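PDB 2EWC: translation initiation inhibitor from Streptococcus pyogenes, which is of unknown function but belongs to the widespread YjgF family and is a putative inhibitor of translation initiation. Local coordinates for residues 19-23 / 24-28; 36-39 / 40-44; 56-59 / 60-64. All coordinates share one frame; numbering follows the deposited sequence. Where two conformers were deposited one is given.

Interaction 1 of 3, residues 19-23 / 24-28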
loop_
_atom_site.group_PDB
_atom_site.type_symbol
_atom_site.label_atom_id
_atom_site.label_comp_id
_atom_site.label_asym_id
_atom_site.label_seq_id
_atom_site.Cartn_x
_atom_site.Cartn_y
_atom_site.Cartn_z
ATOM N N VAL B 19 -28.434 4.350 37.100
ATOM C CA VAL B 19 -28.838 5.743 37.162
ATOM C C VAL B 19 -29.688 6.009 35.939
ATOM O O VAL B 19 -29.275 5.700 34.824
ATOM C CB VAL B 19 -27.650 6.698 37.160
ATOM C CG1 VAL B 19 -28.131 8.155 37.209
ATOM C CG2 VAL B 19 -26.714 6.419 38.315
ATOM N N GLU B 20 -30.898 6.532 36.152
ATOM C CA GLU B 20 -31.781 6.921 35.067
ATOM C C GLU B 20 -31.657 8.432 34.897
ATOM O O GLU B 20 -31.799 9.178 35.869
ATOM C CB GLU B 20 -33.228 6.536 35.413
ATOM C CG GLU B 20 -34.295 7.013 34.414
ATOM C CD GLU B 20 -35.714 6.981 35.014
ATOM O OE1 GLU B 20 -36.036 6.068 35.807
ATOM O OE2 GLU B 20 -36.505 7.890 34.694
ATOM N N ALA B 21 -31.402 8.869 33.660
ATOM C CA ALA B 21 -31.200 10.256 33.325
ATOM C C ALA B 21 -31.939 10.488 32.025
ATOM O O ALA B 21 -31.426 10.188 30.951
ATOM C CB ALA B 21 -29.692 10.546 33.145
ATOM N N GLY B 22 -33.172 10.991 32.113
ATOM C CA GLY B 22 -33.996 11.165 30.913
ATOM C C GLY B 22 -34.255 9.837 30.218
ATOM O O GLY B 22 -34.840 8.938 30.811
ATOM N N ASP B 23 -33.802 9.716 28.964
ATOM C CA ASP B 23 -34.026 8.509 28.157
ATOM C C ASP B 23 -32.892 7.478 28.291
ATOM O O ASP B 23 -32.956 6.404 27.675
ATOM C CB ASP B 23 -34.208 8.889 26.676
ATOM C CG ASP B 23 -35.493 9.688 26.413
ATOM O OD1 ASP B 23 -36.474 9.583 27.209
ATOM O OD2 ASP B 23 -35.525 10.403 25.380
ATOM N N PHE B 24 -31.861 7.813 29.073
ATOM C CA PHE B 24 -30.651 6.977 29.191
ATOM C C PHE B 24 -30.446 6.394 30.571
ATOM O O PHE B 24 -30.821 7.006 31.571
ATOM C CB PHE B 24 -29.427 7.751 28.731
ATOM C CG PHE B 24 -29.407 7.980 27.240
ATOM C CD1 PHE B 24 -28.791 7.064 26.391
ATOM C CD2 PHE B 24 -30.081 9.063 26.682
ATOM C CE1 PHE B 24 -28.800 7.257 25.005
ATOM C CE2 PHE B 24 -30.103 9.256 25.298
ATOM C CZ PHE B 24 -29.452 8.355 24.462
ATOM N N TYR B 25 -29.902 5.173 30.609
ATOM C CA TYR B 25 -29.742 4.438 31.846
ATOM C C TYR B 25 -28.311 3.984 31.942
ATOM O O TYR B 25 -27.813 3.341 31.019
ATOM C CB TYR B 25 -30.682 3.243 31.885
ATOM C CG TYR B 25 -32.131 3.638 31.824
ATOM C CD1 TYR B 25 -32.894 3.685 32.977
ATOM C CD2 TYR B 25 -32.729 4.009 30.613
ATOM C CE1 TYR B 25 -34.231 4.071 32.934
ATOM C CE2 TYR B 25 -34.066 4.400 30.561
ATOM C CZ TYR B 25 -34.801 4.425 31.730
ATOM O OH TYR B 25 -36.114 4.798 31.706
ATOM N N TYR B 26 -27.650 4.333 33.040
ATOM C CA TYR B 26 -26.229 4.033 33.224
ATOM C C TYR B 26 -26.048 2.942 34.273
ATOM O O TYR B 26 -26.425 3.110 35.427
ATOM C CB TYR B 26 -25.462 5.293 33.630
ATOM C CG TYR B 26 -25.483 6.305 32.534
ATOM C CD1 TYR B 26 -24.412 6.405 31.648
ATOM C CD2 TYR B 26 -26.600 7.128 32.336
ATOM C CE1 TYR B 26 -24.445 7.293 30.602
ATOM C CE2 TYR B 26 -26.627 8.024 31.294
ATOM C CZ TYR B 26 -25.544 8.106 30.438
ATOM O OH TYR B 26 -25.558 8.981 29.382
ATOM N N LEU B 27 -25.463 1.832 33.850
ATOM C CA LEU B 27 -25.204 0.695 34.735
ATOM C C LEU B 27 -23.818 0.773 35.359
ATOM O O LEU B 27 -22.811 0.932 34.656
ATOM C CB LEU B 27 -25.355 -0.616 33.963
ATOM C CG LEU B 27 -26.789 -0.984 33.533
ATOM C CD1 LEU B 27 -26.868 -1.383 32.045
ATOM C CD2 LEU B 27 -27.277 -2.089 34.403
ATOM N N ASN B 28 -23.781 0.702 36.685
ATOM C CA ASN B 28 -22.549 0.487 37.423
ATOM C C ASN B 28 -21.930 -0.858 36.942
ATOM O O ASN B 28 -22.607 -1.644 36.255
ATOM C CB ASN B 28 -22.883 0.461 38.912
ATOM C CG ASN B 28 -21.663 0.524 39.799
ATOM O OD1 ASN B 28 -21.109 1.590 40.032
ATOM N ND2 ASN B 28 -21.252 -0.620 40.322
#
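E20 and Y25 sit opposite each other in neighbouring strands of a tight beta hairpin, and their side chains run side by side off the same face. From CB, which sits 3.6 Å from Y25 CE1, the glutamate chain runs out extended, with CG anti to the backbone N (chi1 174°). Its CG makes the closest approach, 3.3 Å from Y25 CE1; CD and OE1 both still lie 3.9 Å from Y25 CE1. The carboxylate is turned 43° from the ring plane, and its OE1 finds its hydrogen-bond partner in the Y7 hydroxyl of the neighbouring strand. Glutamate suits this partly exposed position because its methylenes can line the tyrosine while the charge travels on.

Beneath these side chains the backbones of 19-21 and 24-28 run antiparallel. V19 with Y26 and A21 with F24 are hydrogen-bonded pairs, E20 with Y25 the non-hydrogen-bonded one between them. Y26 N to V19 O (2.8 Å) is nearly straight at 169°, whereas F24 N reaches A21 O from above the carbonyl plane; this bond closes the type II' turn A21-F24. G22 takes the positive phi at its first corner.

V19, A21, F24 and Y26 occupy the other face, where F24 meets F24 rings of two other subunits. The hairpin thus divides its chemistry: apolar and aromatic groups serve the subunit interface, while the opposite face pairs aliphatic carbon with a ring and passes its carboxylate to a hydroxyl.

Interaction 2 of 3, residues 36-39 / 40-44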
loop_
_atom_site.group_PDB
_atom_site.type_symbol
_atom_site.label_atom_id
_atom_site.label_comp_id
_atom_site.label_asym_id
_atom_site.label_seq_id
_atom_site.Cartn_x
_atom_site.Cartn_y
_atom_site.Cartn_z
ATOM N N GLN B 36 -16.246 -18.573 40.274
ATOM C CA GLN B 36 -16.508 -19.599 39.274
ATOM C C GLN B 36 -15.663 -19.338 38.021
ATOM O O GLN B 36 -14.884 -18.374 37.989
ATOM C CB GLN B 36 -18.008 -19.701 38.976
ATOM C CG GLN B 36 -18.818 -20.088 40.209
ATOM C CD GLN B 36 -20.328 -20.079 39.966
ATOM O OE1 GLN B 36 -20.803 -20.443 38.885
ATOM N NE2 GLN B 36 -21.090 -19.672 40.984
ATOM N N ASP B 37 -15.800 -20.195 37.010
ATOM C CA ASP B 37 -14.972 -20.093 35.795
ATOM C C ASP B 37 -15.377 -18.929 34.871
ATOM O O ASP B 37 -16.458 -18.378 35.005
ATOM C CB ASP B 37 -14.921 -21.442 35.042
ATOM C CG ASP B 37 -16.274 -21.866 34.465
ATOM O OD1 ASP B 37 -17.188 -21.038 34.274
ATOM O OD2 ASP B 37 -16.428 -23.066 34.167
ATOM N N ILE B 38 -14.511 -18.562 33.928
ATOM C CA ILE B 38 -14.794 -17.387 33.089
ATOM C C ILE B 38 -16.213 -17.369 32.493
ATOM O O ILE B 38 -16.880 -16.365 32.603
ATOM C CB ILE B 38 -13.716 -17.123 31.990
ATOM C CG1 ILE B 38 -14.040 -15.835 31.227
ATOM C CG2 ILE B 38 -13.531 -18.373 31.053
ATOM C CD1 ILE B 38 -13.949 -14.524 32.076
ATOM N N GLU B 39 -16.666 -18.471 31.888
ATOM C CA GLU B 39 -17.987 -18.488 31.246
ATOM C C GLU B 39 -19.083 -18.170 32.267
ATOM O O GLU B 39 -19.993 -17.385 31.984
ATOM C CB GLU B 39 -18.254 -19.827 30.542
ATOM C CG GLU B 39 -19.436 -19.815 29.573
ATOM C CD GLU B 39 -19.694 -21.196 28.959
ATOM O OE1 GLU B 39 -20.775 -21.774 29.224
ATOM O OE2 GLU B 39 -18.800 -21.728 28.239
ATOM N N SER B 40 -18.973 -18.768 33.455
ATOM C CA SER B 40 -19.948 -18.566 34.529
ATOM C C SER B 40 -19.946 -17.138 35.076
ATOM O O SER B 40 -20.996 -16.625 35.466
ATOM C CB SER B 40 -19.718 -19.555 35.669
ATOM O OG SER B 40 -19.685 -20.890 35.190
ATOM N N GLN B 41 -18.774 -16.502 35.110
ATOM C CA GLN B 41 -18.677 -15.119 35.619
ATOM C C GLN B 41 -19.234 -14.157 34.607
ATOM O O GLN B 41 -19.788 -13.138 34.978
ATOM C CB GLN B 41 -17.247 -14.733 36.008
ATOM C CG GLN B 41 -16.767 -15.475 37.219
ATOM C CD GLN B 41 -15.544 -14.866 37.834
ATOM O OE1 GLN B 41 -15.245 -13.690 37.628
ATOM N NE2 GLN B 41 -14.823 -15.662 38.607
ATOM N N ILE B 42 -19.071 -14.492 33.328
ATOM C CA ILE B 42 -19.661 -13.720 32.251
ATOM C C ILE B 42 -21.198 -13.804 32.311
ATOM O O ILE B 42 -21.867 -12.763 32.293
ATOM C CB ILE B 42 -19.121 -14.135 30.865
ATOM C CG1 ILE B 42 -17.613 -13.803 30.766
ATOM C CG2 ILE B 42 -19.922 -13.414 29.745
ATOM C CD1 ILE B 42 -16.898 -14.480 29.608
ATOM N N ASN B 43 -21.744 -15.020 32.414
ATOM C CA ASN B 43 -23.195 -15.191 32.659
ATOM C C ASN B 43 -23.691 -14.515 33.937
ATOM O O ASN B 43 -24.759 -13.929 33.943
ATOM C CB ASN B 43 -23.600 -16.665 32.665
ATOM C CG ASN B 43 -23.659 -17.257 31.265
ATOM O OD1 ASN B 43 -23.158 -18.364 31.015
ATOM N ND2 ASN B 43 -24.249 -16.516 30.339
ATOM N N GLY B 44 -22.918 -14.614 35.010
ATOM C CA GLY B 44 -23.235 -13.938 36.250
ATOM C C GLY B 44 -23.258 -12.424 36.075
ATOM O O GLY B 44 -24.133 -11.755 36.602
#
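D37 and S40 meet at the first turn of helix 38-54. D37 CG stands between its backbone N and carbonyl carbon (chi1 66°), which swings the carboxylate back over the helix start. There OD1 is met by S40 N, 3.0 Å away, nearly along its C-O axis; in the conformer given, the S40 hydroxyl, 2.7 Å from D37 OD1, donates from above the carboxylate plane. The S40 N bond should steady the carboxylate, with the hydroxyl helping in this conformer, and the negative charge probably gains from the helix dipole.

Q41 reaches back to the residue before the cap. Its extended chain brings NE2 to Q36 O (2.8 Å), the contact bent at the hydrogen to 141° and tilted from the amide plane. The same amide spans the loop before strand 112-119, through NE2 to G109 O and OE1 to L111 N; a long, two-ended amide suits such a buried link.

I38 and I42, one helical turn apart, cross obliquely, I38 CG1 touching I42 CD1 at 3.6 Å. Both branched chains also pack on F112 of the sheet, where an amphipathic helix needs apolar groups. The backbone bonds follow the regular helical pattern, I42 N to I38 O and N43 N to E39 O.

Aspartate at the N-cap, bonded to the backbone N three residues on, is the classic N-cap of an alpha helix, here starting the longer helix that packs on the YjgF sheet.

Interaction 3 of 3, residues 56-59 / 60-64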
loop_
_atom_site.group_PDB
_atom_site.type_symbol
_atom_site.label_atom_id
_atom_site.label_comp_id
_atom_site.label_asym_id
_atom_site.label_seq_id
_atom_site.Cartn_x
_atom_site.Cartn_y
_atom_site.Cartn_z
ATOM N N VAL B 56 -36.361 -1.037 35.816
ATOM C CA VAL B 56 -36.989 0.030 35.047
ATOM C C VAL B 56 -37.767 -0.559 33.872
ATOM O O VAL B 56 -38.086 0.149 32.909
ATOM C CB VAL B 56 -35.947 1.082 34.582
ATOM C CG1 VAL B 56 -35.394 1.832 35.793
ATOM C CG2 VAL B 56 -34.786 0.427 33.772
ATOM N N GLY B 57 -38.061 -1.856 33.966
ATOM C CA GLY B 57 -38.864 -2.557 32.974
ATOM C C GLY B 57 -38.168 -2.737 31.630
ATOM O O GLY B 57 -38.831 -2.862 30.592
ATOM N N LEU B 58 -36.835 -2.751 31.644
ATOM C CA LEU B 58 -36.067 -2.920 30.420
ATOM C C LEU B 58 -35.432 -4.298 30.345
ATOM O O LEU B 58 -35.443 -5.074 31.300
ATOM C CB LEU B 58 -35.007 -1.820 30.254
ATOM C CG LEU B 58 -35.520 -0.379 30.121
ATOM C CD1 LEU B 58 -34.356 0.572 30.090
ATOM C CD2 LEU B 58 -36.424 -0.217 28.876
ATOM N N THR B 59 -34.838 -4.548 29.189
ATOM C CA THR B 59 -34.374 -5.831 28.753
ATOM C C THR B 59 -33.031 -5.535 28.028
ATOM O O THR B 59 -32.748 -4.374 27.662
ATOM C CB THR B 59 -35.488 -6.356 27.821
ATOM O OG1 THR B 59 -36.077 -7.572 28.331
ATOM C CG2 THR B 59 -35.060 -6.481 26.391
ATOM N N LEU B 60 -32.203 -6.564 27.840
ATOM C CA LEU B 60 -30.954 -6.463 27.063
ATOM C C LEU B 60 -31.122 -5.855 25.663
ATOM O O LEU B 60 -30.150 -5.317 25.111
ATOM C CB LEU B 60 -30.296 -7.839 26.912
ATOM C CG LEU B 60 -29.790 -8.543 28.180
ATOM C CD1 LEU B 60 -29.171 -9.872 27.856
ATOM C CD2 LEU B 60 -28.828 -7.683 28.928
ATOM N N ASP B 61 -32.330 -5.965 25.086
ATOM C CA ASP B 61 -32.658 -5.303 23.819
ATOM C C ASP B 61 -32.509 -3.762 23.950
ATOM O O ASP B 61 -32.331 -3.084 22.946
ATOM C CB ASP B 61 -34.085 -5.634 23.351
ATOM C CG ASP B 61 -34.203 -6.960 22.532
ATOM O OD1 ASP B 61 -33.290 -7.841 22.521
ATOM O OD2 ASP B 61 -35.279 -7.123 21.904
ATOM N N ALA B 62 -32.592 -3.218 25.170
ATOM C CA ALA B 62 -32.417 -1.767 25.376
ATOM C C ALA B 62 -30.963 -1.357 25.506
ATOM O O ALA B 62 -30.661 -0.170 25.502
ATOM C CB ALA B 62 -33.188 -1.300 26.591
ATOM N N VAL B 63 -30.045 -2.317 25.611
ATOM C CA VAL B 63 -28.651 -1.938 25.847
ATOM C C VAL B 63 -27.955 -1.442 24.576
ATOM O O VAL B 63 -27.928 -2.137 23.564
ATOM C CB VAL B 63 -27.854 -3.064 26.515
ATOM C CG1 VAL B 63 -26.384 -2.605 26.762
ATOM C CG2 VAL B 63 -28.502 -3.430 27.836
ATOM N N VAL B 64 -27.410 -0.227 24.640
ATOM C CA VAL B 64 -26.802 0.416 23.478
ATOM C C VAL B 64 -25.275 0.337 23.462
ATOM O O VAL B 64 -24.669 0.330 22.380
ATOM C CB VAL B 64 -27.289 1.900 23.268
ATOM C CG1 VAL B 64 -28.815 1.957 23.104
ATOM C CG2 VAL B 64 -26.839 2.837 24.396
#
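L58 and A62 meet through apolar carbons as the chain passes from helix 38-54 to strand 63-70. With CG anti to its carbonyl carbon (chi1 -63°) and chi2 at 175°, L58 curls round the alanine methyl: its CB, CD1 and CD2 all lie 4.1 Å from A62 CB. A small residue fits here, for A62 CB is also 3.3 Å from T59 O.

That carbonyl accepts the bond closing the turn, A62 N to T59 O at 2.8 Å, with the donor well above the carbonyl plane. It opens a short 3-10 segment, 60-62, continued by V63 N to L60 O. Upstream, G57 is the C-prime residue of a Schellman motif ending the helix, its positive phi easy for glycine, so a helix stop and a 3-10 turn together make the alpha-to-beta connection of this alpha+beta fold.

T59 is exposed, and its chi1 of -118° lies away from the staggered positions; CG2 is then only 3.3 Å from D61 CB, so this tight placement of the methyl is doubtful. The L60 CB bond points away from 56-59, and its side chain packs on M49 and L53 of the helix, while the D61 backbone carbonyl accepts from R6 of a neighbouring subunit.

How the interactions relate
Interactions 1 and 3 are neighbours, their centres 11 Å apart, and both reach the same sheet: the Y25 ring packs on V56 and L58, so the hairpin leans on the connection after the helix. Interaction 2 stands apart at the far end of that helix, on the opposite side of the chain's centre from interaction 1, and touches neither. Burial follows place. Residues 19-28 form a largely buried contact, and 36-44 and 56-64 are partly buried. Interaction 1 rests on paired strand backbones and aromatics, interaction 2 on a capping carboxylate and a bridging amide, with one isoleucine pair toward the sheet, and interaction 3 on one turn bond and methyl packing. Neighbouring subunits reach 1 and 3, but none touches 2.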